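Local structure of fiber protein (Human adenovirus 16, 3CNC) at residues 62-67 with 213-218; 91-96 with 103-108; 27-32 with 112-117. The protein builds the adenovirus fiber, whose trimeric knob probably attaches the virus to its host-cell receptor, CD46 for many species B serotypes. One frame throughout, in Å; residues are numbered along the deposited sequence.

Interaction 1: 62-67 with 213-218; sequences GLINGY and FSYIRE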
loop_
_atom_site.group_PDB
_atom_site.type_symbol
_atom_site.label_atom_id
_atom_site.label_comp_id
_atom_site.label_asym_id
_atom_site.label_seq_id
_atom_site.Cartn_x
_atom_site.Cartn_y
_atom_site.Cartn_z
ATOM N N GLY A 62 -2.827 8.106 12.869
ATOM C CA GLY A 62 -3.208 6.959 13.673
ATOM C C GLY A 62 -2.692 5.637 13.127
ATOM O O GLY A 62 -2.924 4.585 13.723
ATOM N N LEU A 63 -1.991 5.688 11.995
ATOM C CA LEU A 63 -1.444 4.488 11.360
ATOM C C LEU A 63 0.079 4.432 11.372
ATOM O O LEU A 63 0.761 5.426 11.609
ATOM C CB LEU A 63 -1.871 4.411 9.889
ATOM C CG LEU A 63 -3.339 4.316 9.475
ATOM C CD1 LEU A 63 -3.455 4.378 7.955
ATOM C CD2 LEU A 63 -3.927 2.999 10.013
ATOM N N ILE A 64 0.597 3.236 11.132
ATOM C CA ILE A 64 2.031 3.032 10.985
ATOM C C ILE A 64 2.122 2.581 9.529
ATOM O O ILE A 64 1.366 1.702 9.109
ATOM C CB ILE A 64 2.600 1.864 11.843
ATOM C CG1 ILE A 64 2.689 2.251 13.321
ATOM C CG2 ILE A 64 3.988 1.471 11.311
ATOM C CD1 ILE A 64 3.642 3.382 13.621
ATOM N N ASN A 65 2.990 3.216 8.748
ATOM C CA ASN A 65 3.208 2.788 7.369
ATOM C C ASN A 65 4.458 1.901 7.432
ATOM O O ASN A 65 5.537 2.370 7.825
ATOM C CB ASN A 65 3.474 3.981 6.455
ATOM C CG ASN A 65 2.204 4.640 5.977
ATOM O OD1 ASN A 65 2.258 5.664 5.305
ATOM N ND2 ASN A 65 1.049 4.057 6.311
ATOM N N GLY A 66 4.317 0.631 7.062
ATOM C CA GLY A 66 5.452 -0.280 7.129
ATOM C C GLY A 66 6.066 -0.716 5.814
ATOM O O GLY A 66 5.383 -0.814 4.795
ATOM N N TYR A 67 7.369 -0.997 5.858
ATOM C CA TYR A 67 8.144 -1.436 4.698
ATOM C C TYR A 67 9.054 -2.577 5.155
ATOM O O TYR A 67 9.793 -2.433 6.121
ATOM C CB TYR A 67 9.001 -0.276 4.185
ATOM C CG TYR A 67 9.953 -0.628 3.057
ATOM C CD1 TYR A 67 9.603 -0.398 1.729
ATOM C CD2 TYR A 67 11.229 -1.147 3.325
ATOM C CE1 TYR A 67 10.501 -0.658 0.687
ATOM C CE2 TYR A 67 12.140 -1.419 2.288
ATOM C CZ TYR A 67 11.769 -1.166 0.977
ATOM O OH TYR A 67 12.662 -1.379 -0.042
ATOM N N PHE A 213 2.531 -2.374 3.971
ATOM C CA PHE A 213 1.377 -2.642 4.819
ATOM C C PHE A 213 1.183 -1.525 5.835
ATOM O O PHE A 213 2.083 -0.716 6.050
ATOM C CB PHE A 213 1.584 -3.979 5.547
ATOM C CG PHE A 213 2.795 -3.993 6.439
ATOM C CD1 PHE A 213 2.664 -3.835 7.815
ATOM C CD2 PHE A 213 4.075 -4.114 5.896
ATOM C CE1 PHE A 213 3.787 -3.792 8.639
ATOM C CE2 PHE A 213 5.198 -4.070 6.711
ATOM C CZ PHE A 213 5.056 -3.908 8.082
ATOM N N SER A 214 0.003 -1.483 6.450
ATOM C CA SER A 214 -0.308 -0.478 7.479
ATOM C C SER A 214 -1.120 -1.113 8.604
ATOM O O SER A 214 -1.785 -2.124 8.388
ATOM C CB SER A 214 -1.118 0.681 6.892
ATOM O OG SER A 214 -0.314 1.490 6.064
ATOM N N TYR A 215 -1.064 -0.521 9.792
ATOM C CA TYR A 215 -1.827 -1.033 10.920
ATOM C C TYR A 215 -2.143 0.079 11.924
ATOM O O TYR A 215 -1.419 1.068 11.984
ATOM C CB TYR A 215 -1.065 -2.194 11.591
ATOM C CG TYR A 215 0.284 -1.843 12.190
ATOM C CD1 TYR A 215 0.376 -1.163 13.402
ATOM C CD2 TYR A 215 1.473 -2.234 11.561
ATOM C CE1 TYR A 215 1.614 -0.890 13.983
ATOM C CE2 TYR A 215 2.722 -1.960 12.131
ATOM C CZ TYR A 215 2.786 -1.299 13.339
ATOM O OH TYR A 215 4.007 -1.085 13.941
ATOM N N ILE A 216 -3.235 -0.070 12.679
ATOM C CA ILE A 216 -3.630 0.927 13.686
ATOM C C ILE A 216 -2.556 0.891 14.767
ATOM O O ILE A 216 -2.215 -0.185 15.272
ATOM C CB ILE A 216 -4.992 0.586 14.370
ATOM C CG1 ILE A 216 -6.081 0.276 13.327
ATOM C CG2 ILE A 216 -5.416 1.738 15.264
ATOM C CD1 ILE A 216 -6.206 1.287 12.266
ATOM N N ARG A 217 -2.043 2.051 15.156
ATOM C CA ARG A 217 -0.976 2.068 16.144
ATOM C C ARG A 217 -1.365 2.312 17.589
ATOM O O ARG A 217 -2.387 2.921 17.890
ATOM C CB ARG A 217 0.100 3.080 15.724
ATOM C CG ARG A 217 -0.253 4.546 15.905
ATOM C CD ARG A 217 0.882 5.435 15.392
ATOM N NE ARG A 217 0.589 6.843 15.610
ATOM C CZ ARG A 217 0.801 7.482 16.756
ATOM N NH1 ARG A 217 1.331 6.835 17.795
ATOM N NH2 ARG A 217 0.447 8.758 16.878
ATOM N N GLU A 218 -0.526 1.823 18.492
ATOM C CA GLU A 218 -0.743 1.997 19.919
ATOM C C GLU A 218 -0.451 3.465 20.251
ATOM O O GLU A 218 0.294 4.120 19.531
ATOM C CB GLU A 218 0.207 1.077 20.688
ATOM C CG GLU A 218 0.232 1.289 22.177
ATOM C CD GLU A 218 -0.722 0.384 22.928
ATOM O OE1 GLU A 218 -1.413 -0.442 22.277
ATOM O OE2 GLU A 218 -0.771 0.498 24.183
HETATM O O HOH W 1 -3.952 4.769 16.357
#
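Ile64 lies over one face of the Tyr215 ring, its side chain running alongside the tyrosine and pointing the same way. CB sits 3.7 Å from the ring centroid, 20° off the normal, a CH-pi contact displaced toward the rim, while CG1 comes within 3.4 Å of Tyr215 CE1. Two residues on, the same relation recurs with a backbone carbon: Gly66 CA stands 4.0 Å from the centroid of the Phe213 ring, over its face. Both aromatic rings reach the neighbouring strand because CG is placed between the backbone N and the carbonyl carbon (chi1 62° for Tyr215, 61° for Phe213). Although the Leu63 and Ile216 side chains set out apart, Leu63 CD2 comes back to Ile216 CD1 at 3.6 Å.

Beneath these side chains, strands 63-72 and 211-216 pair antiparallel as C and J of the V-sheet of the knob's beta-sandwich, with 211-216 outermost within the chain. Ile64 N donates to Tyr215 O and Gly66 N to Phe213 O (2.8 Å), whereas the return bonds from Tyr215 N and Phe213 N are weak. Past the strand end, Arg217 N continues the pairing to Gly62 O at 3.0 Å, and a water donates to both Gly62 O and Arg217 O.

Farther out, Tyr215 OH is tied to Phe130 O, fixing the ring that Ile64 covers. The Arg217 side chain crosses Ile64 at about a right angle, its NE bonding Gly61 O and its NH2 forming a salt bridge with Glu26 of the second subunit. Leu63 packs against Val58 of that same neighbouring subunit.

Interaction 2: 91-96 with 103-108; sequences NLAFDN and YLSSLK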
loop_
_atom_site.group_PDB
_atom_site.type_symbol
_atom_site.label_atom_id
_atom_site.label_comp_id
_atom_site.label_asym_id
_atom_site.label_seq_id
_atom_site.Cartn_x
_atom_site.Cartn_y
_atom_site.Cartn_z
ATOM N N ASN A 91 9.933 -13.464 13.459
ATOM C CA ASN A 91 9.059 -13.111 14.563
ATOM C C ASN A 91 9.678 -11.964 15.338
ATOM O O ASN A 91 10.889 -11.938 15.556
ATOM C CB ASN A 91 8.853 -14.327 15.474
ATOM C CG ASN A 91 8.523 -15.592 14.689
ATOM O OD1 ASN A 91 7.612 -15.608 13.851
ATOM N ND2 ASN A 91 9.267 -16.660 14.959
ATOM N N LEU A 92 8.844 -11.014 15.745
ATOM C CA LEU A 92 9.304 -9.850 16.498
ATOM C C LEU A 92 8.508 -9.690 17.794
ATOM O O LEU A 92 7.267 -9.637 17.778
ATOM C CB LEU A 92 9.154 -8.590 15.641
ATOM C CG LEU A 92 10.292 -8.143 14.714
ATOM C CD1 LEU A 92 10.912 -9.312 14.003
ATOM C CD2 LEU A 92 9.743 -7.125 13.724
ATOM N N ALA A 93 9.221 -9.627 18.914
ATOM C CA ALA A 93 8.585 -9.461 20.216
ATOM C C ALA A 93 9.158 -8.212 20.878
ATOM O O ALA A 93 10.374 -8.033 20.933
ATOM C CB ALA A 93 8.832 -10.698 21.085
ATOM N N PHE A 94 8.280 -7.349 21.377
ATOM C CA PHE A 94 8.722 -6.105 22.003
ATOM C C PHE A 94 8.274 -6.026 23.463
ATOM O O PHE A 94 7.280 -6.635 23.843
ATOM C CB PHE A 94 8.159 -4.886 21.234
ATOM C CG PHE A 94 8.263 -4.988 19.725
ATOM C CD1 PHE A 94 7.439 -5.848 19.005
ATOM C CD2 PHE A 94 9.177 -4.211 19.022
ATOM C CE1 PHE A 94 7.526 -5.932 17.601
ATOM C CE2 PHE A 94 9.272 -4.288 17.616
ATOM C CZ PHE A 94 8.446 -5.149 16.910
ATOM N N ASP A 95 9.002 -5.271 24.278
ATOM C CA ASP A 95 8.630 -5.118 25.682
ATOM C C ASP A 95 7.616 -3.966 25.809
ATOM O O ASP A 95 7.133 -3.451 24.803
ATOM C CB ASP A 95 9.867 -4.842 26.545
ATOM C CG ASP A 95 10.567 -3.554 26.168
ATOM O OD1 ASP A 95 10.046 -2.812 25.313
ATOM O OD2 ASP A 95 11.646 -3.278 26.731
ATOM N N ASN A 96 7.303 -3.555 27.033
ATOM C CA ASN A 96 6.330 -2.484 27.241
ATOM C C ASN A 96 6.723 -1.110 26.708
ATOM O O ASN A 96 5.905 -0.191 26.720
ATOM C CB ASN A 96 5.960 -2.376 28.724
ATOM C CG ASN A 96 7.160 -2.118 29.611
ATOM O OD1 ASN A 96 7.063 -2.204 30.831
ATOM N ND2 ASN A 96 8.296 -1.795 29.003
ATOM N N TYR A 103 16.238 -12.238 22.561
ATOM C CA TYR A 103 16.224 -13.684 22.758
ATOM C C TYR A 103 14.908 -14.325 22.336
ATOM O O TYR A 103 14.815 -15.549 22.220
ATOM C CB TYR A 103 16.557 -14.037 24.214
ATOM C CG TYR A 103 15.392 -14.004 25.171
ATOM C CD1 TYR A 103 14.508 -15.083 25.261
ATOM C CD2 TYR A 103 15.171 -12.897 25.991
ATOM C CE1 TYR A 103 13.430 -15.062 26.148
ATOM C CE2 TYR A 103 14.094 -12.860 26.880
ATOM C CZ TYR A 103 13.227 -13.946 26.955
ATOM O OH TYR A 103 12.165 -13.915 27.835
ATOM N N LEU A 104 13.892 -13.501 22.102
ATOM C CA LEU A 104 12.586 -14.003 21.678
ATOM C C LEU A 104 12.321 -13.706 20.205
ATOM O O LEU A 104 11.431 -14.303 19.593
ATOM C CB LEU A 104 11.462 -13.374 22.514
ATOM C CG LEU A 104 11.208 -13.826 23.956
ATOM C CD1 LEU A 104 10.145 -12.936 24.590
ATOM C CD2 LEU A 104 10.766 -15.287 23.979
ATOM N N SER A 105 13.106 -12.795 19.636
ATOM C CA SER A 105 12.912 -12.384 18.244
ATOM C C SER A 105 13.939 -12.879 17.232
ATOM O O SER A 105 15.088 -13.161 17.573
ATOM C CB SER A 105 12.863 -10.854 18.176
ATOM O OG SER A 105 12.086 -10.333 19.245
ATOM N N SER A 106 13.510 -12.974 15.977
ATOM C CA SER A 106 14.396 -13.390 14.905
ATOM C C SER A 106 15.430 -12.288 14.689
ATOM O O SER A 106 16.555 -12.573 14.289
ATOM C CB SER A 106 13.618 -13.606 13.615
ATOM O OG SER A 106 12.584 -14.547 13.797
ATOM N N LEU A 107 15.038 -11.038 14.949
ATOM C CA LEU A 107 15.924 -9.878 14.802
ATOM C C LEU A 107 16.833 -9.776 16.029
ATOM O O LEU A 107 16.353 -9.714 17.158
ATOM C CB LEU A 107 15.097 -8.596 14.658
ATOM C CG LEU A 107 15.836 -7.271 14.430
ATOM C CD1 LEU A 107 16.598 -7.301 13.103
ATOM C CD2 LEU A 107 14.820 -6.131 14.442
ATOM N N LYS A 108 18.145 -9.738 15.809
ATOM C CA LYS A 108 19.087 -9.704 16.924
ATOM C C LYS A 108 19.685 -8.371 17.328
ATOM O O LYS A 108 20.502 -8.312 18.240
ATOM C CB LYS A 108 20.211 -10.712 16.682
ATOM C CG LYS A 108 19.704 -12.125 16.438
ATOM C CD LYS A 108 18.829 -12.624 17.590
ATOM C CE LYS A 108 18.324 -14.046 17.322
ATOM N NZ LYS A 108 17.552 -14.608 18.477
#
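Ser105 and Ser106 turn their hydroxyls onto the backbone of strand 85-94, gripping amides two residues apart. Each has OG anti to its own carbonyl carbon and beside its backbone N (chi1 -42° for Ser105, -57° for Ser106). The Ser106 side chain points toward the strand, and its OG accepts Asn91 N at 2.9 Å, nearly straight at 168°. That of Ser105 lies across it, bringing OG up to accept Ala93 N at 3.0 Å beside the Ala93 methyl, whose CB is 3.8 Å from OG. Between the two, the main chain of the loop makes its own bond: Ser106 N donates to Asn91 O at 2.8 Å, in the carbonyl plane. Asn91 is therefore held at both N and O by the side chain and amide of one residue. Ser105 OG is also bonded to Ile101 O, so the one hydroxyl links the strand to an earlier point of the loop.

The partner of strand 85-94 here is irregular chain, part of the connection that leaves the four-stranded sheet for strand 112-115, which extends the other sheet of the knob's beta-sandwich. On its other side the strand pairs with 185-194, whose Asn188 OD1 takes Leu92 N. Serine hydroxyls thus do much of the bonding on this edge, where the strand is the outermost of its sheet within the chain.

Apolar contacts are slighter. Ala93 CB points toward the loop and meets Leu104 CB at 4.0 Å. Leu92 starts out away from the loop, but its CD1 methyl swings back to 4.3 Å from Leu107 CB. Within the loop Lys108 NZ folds back to Ser105 O at 3.0 Å and also bonds Thr102 O.

Interaction 3: 27-32 with 112-117; sequences NNTLWT and NFKDNQ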
loop_
_atom_site.group_PDB
_atom_site.type_symbol
_atom_site.label_atom_id
_atom_site.label_comp_id
_atom_site.label_asym_id
_atom_site.label_seq_id
_atom_site.Cartn_x
_atom_site.Cartn_y
_atom_site.Cartn_z
ATOM N N ASN A 27 12.700 11.081 14.599
ATOM C CA ASN A 27 12.026 10.148 15.501
ATOM C C ASN A 27 10.621 9.669 15.086
ATOM O O ASN A 27 9.944 9.010 15.867
ATOM C CB ASN A 27 11.962 10.746 16.906
ATOM C CG ASN A 27 11.114 11.997 16.965
ATOM O OD1 ASN A 27 10.848 12.523 18.045
ATOM N ND2 ASN A 27 10.683 12.485 15.803
ATOM N N ASN A 28 10.176 9.997 13.876
ATOM C CA ASN A 28 8.863 9.534 13.418
ATOM C C ASN A 28 9.065 8.256 12.601
ATOM O O ASN A 28 8.140 7.724 11.990
ATOM C CB ASN A 28 8.193 10.604 12.559
ATOM C CG ASN A 28 8.937 10.863 11.270
ATOM O OD1 ASN A 28 10.166 10.864 11.241
ATOM N ND2 ASN A 28 8.199 11.098 10.198
ATOM N N THR A 29 10.295 7.763 12.608
ATOM C CA THR A 29 10.648 6.560 11.873
ATOM C C THR A 29 11.418 5.604 12.761
ATOM O O THR A 29 12.407 5.988 13.389
ATOM C CB THR A 29 11.532 6.892 10.652
ATOM O OG1 THR A 29 10.815 7.754 9.762
ATOM C CG2 THR A 29 11.916 5.628 9.915
ATOM N N LEU A 30 10.952 4.361 12.820
ATOM C CA LEU A 30 11.618 3.325 13.605
ATOM C C LEU A 30 12.053 2.293 12.563
ATOM O O LEU A 30 11.211 1.727 11.861
ATOM C CB LEU A 30 10.648 2.704 14.617
ATOM C CG LEU A 30 11.268 1.699 15.589
ATOM C CD1 LEU A 30 12.330 2.392 16.455
ATOM C CD2 LEU A 30 10.188 1.093 16.472
ATOM N N TRP A 31 13.361 2.060 12.440
ATOM C CA TRP A 31 13.838 1.120 11.426
ATOM C C TRP A 31 15.147 0.395 11.730
ATOM O O TRP A 31 15.772 0.596 12.769
ATOM C CB TRP A 31 13.965 1.848 10.068
ATOM C CG TRP A 31 15.110 2.852 9.982
ATOM C CD1 TRP A 31 15.975 3.218 10.986
ATOM C CD2 TRP A 31 15.550 3.544 8.809
ATOM N NE1 TRP A 31 16.926 4.082 10.504
ATOM C CE2 TRP A 31 16.693 4.297 9.171
ATOM C CE3 TRP A 31 15.096 3.597 7.483
ATOM C CZ2 TRP A 31 17.394 5.095 8.246
ATOM C CZ3 TRP A 31 15.791 4.393 6.562
ATOM C CH2 TRP A 31 16.929 5.128 6.951
ATOM N N THR A 32 15.548 -0.451 10.788
ATOM C CA THR A 32 16.777 -1.223 10.881
ATOM C C THR A 32 17.896 -0.465 10.181
ATOM O O THR A 32 19.034 -0.929 10.136
ATOM C CB THR A 32 16.637 -2.557 10.145
ATOM O OG1 THR A 32 16.178 -2.307 8.804
ATOM C CG2 THR A 32 15.667 -3.458 10.854
ATOM N N ASN A 112 15.936 1.390 15.827
ATOM C CA ASN A 112 16.179 2.711 16.376
ATOM C C ASN A 112 15.680 3.770 15.402
ATOM O O ASN A 112 15.168 3.434 14.337
ATOM C CB ASN A 112 17.658 2.905 16.693
ATOM C CG ASN A 112 17.874 3.773 17.919
ATOM O OD1 ASN A 112 17.449 4.929 17.961
ATOM N ND2 ASN A 112 18.532 3.218 18.928
ATOM N N PHE A 113 15.816 5.041 15.759
ATOM C CA PHE A 113 15.327 6.120 14.910
ATOM C C PHE A 113 16.159 6.355 13.671
ATOM O O PHE A 113 17.260 5.834 13.538
ATOM C CB PHE A 113 15.233 7.416 15.715
ATOM C CG PHE A 113 14.281 7.335 16.864
ATOM C CD1 PHE A 113 14.607 7.889 18.096
ATOM C CD2 PHE A 113 13.057 6.685 16.724
ATOM C CE1 PHE A 113 13.731 7.792 19.175
ATOM C CE2 PHE A 113 12.176 6.584 17.797
ATOM C CZ PHE A 113 12.514 7.137 19.024
ATOM N N LYS A 114 15.615 7.148 12.761
ATOM C CA LYS A 114 16.300 7.456 11.529
ATOM C C LYS A 114 17.326 8.557 11.726
ATOM O O LYS A 114 17.023 9.631 12.244
ATOM C CB LYS A 114 15.300 7.886 10.458
ATOM C CG LYS A 114 15.941 8.461 9.217
ATOM C CD LYS A 114 14.887 8.812 8.193
ATOM C CE LYS A 114 15.456 9.674 7.061
ATOM N NZ LYS A 114 16.454 8.946 6.209
ATOM N N ASP A 115 18.553 8.261 11.320
ATOM C CA ASP A 115 19.653 9.210 11.381
ATOM C C ASP A 115 20.261 9.076 9.989
ATOM O O ASP A 115 21.222 8.334 9.782
ATOM C CB ASP A 115 20.660 8.804 12.457
ATOM C CG ASP A 115 21.651 9.907 12.765
ATOM O OD1 ASP A 115 22.457 9.741 13.705
ATOM O OD2 ASP A 115 21.618 10.942 12.068
ATOM N N ASN A 116 19.659 9.776 9.036
ATOM C CA ASN A 116 20.092 9.718 7.649
ATOM C C ASN A 116 19.809 8.318 7.135
ATOM O O ASN A 116 18.663 7.889 7.159
ATOM C CB ASN A 116 21.572 10.071 7.549
ATOM C CG ASN A 116 21.805 11.557 7.680
ATOM O OD1 ASN A 116 22.841 11.998 8.178
ATOM N ND2 ASN A 116 20.835 12.347 7.223
ATOM N N GLN A 117 20.825 7.595 6.684
ATOM C CA GLN A 117 20.592 6.238 6.190
ATOM C C GLN A 117 20.838 5.185 7.260
ATOM O O GLN A 117 20.695 3.993 7.005
ATOM C CB GLN A 117 21.481 5.947 4.978
ATOM C CG GLN A 117 21.209 6.839 3.784
ATOM C CD GLN A 117 19.841 6.593 3.183
ATOM O OE1 GLN A 117 18.973 7.480 3.176
ATOM N NE2 GLN A 117 19.636 5.387 2.678
#
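Trp31 fills the close-packed half of this contact, its indole lying against Asn112-Lys114 and, farther along, Asn116 and Gln117. With CG between the backbone N and the carbonyl carbon (chi1 71°), the ring reaches across to Lys114, whose CB stands 3.9 Å above one face, toward the rim; Thr29 CG2 lies over the same face. The Lys114 aliphatic chain crosses the indole obliquely, CG coming to 3.8 Å from Trp31 CZ2. At the far edge of the ring, Asn116 O sits near its plane, 3.3 Å from CZ2. The indole N-H is spent on Asn118 O, just past the segment. At the base of this side chain the backbones are firmly joined: Trp31 N donates to Asn112 O at 3.0 Å and 175°, and Asn112 N returns a bond to Trp31 O.

Toward Asn27 the contact slackens. Lys114 N to Thr29 O is a weak bond, long and strongly bent, where the short strands cross steeply rather than running side by side. Phe113, partly exposed, covers this end. Asn27, itself at the surface, sets CB over the centre of the phenyl ring at 3.9 Å, a CH-pi contact only 4° off the normal, while Thr29 O lies in plane at the ring's edge. Leu30 CD1 reaches Phe113 CD2 only loosely. Phe113 N is held by the side chain of the preceding residue, on a lone pair of Asn112 OD1.

Lys114 NZ bonds Asn116 O and makes a salt bridge to Asp219 of the third subunit, while Thr29 OG1 takes Gly62 N of that subunit. Short strand 29-31 is strand A of the V-sheet in the adenovirus knob beta-sandwich, beside strand B (51-60), and 112-115 extends that sheet beyond it, at a subunit interface of the trimer.

Interactions 1 and 3 both belong to the V-sheet, with strand 51-60 between their strands 63-72 and 29-31; their centres are 15 Å apart and their nearest atoms about 6 Å. Interaction 2 lies 18 Å from each, centre to centre, on the edge of the four-stranded sheet that carries strand 85-94, and its loop 103-108 runs on almost directly into strand 112-115 of interaction 3. Along the chain it is nested inside the loops closed by interactions 1 and 3, and those two cross along the chain. The trimer interface sets interaction 1 of one subunit against interaction 3 of its neighbour, with Arg217 packing on Gln117, whereas no other chain touches 91-96 or 103-108.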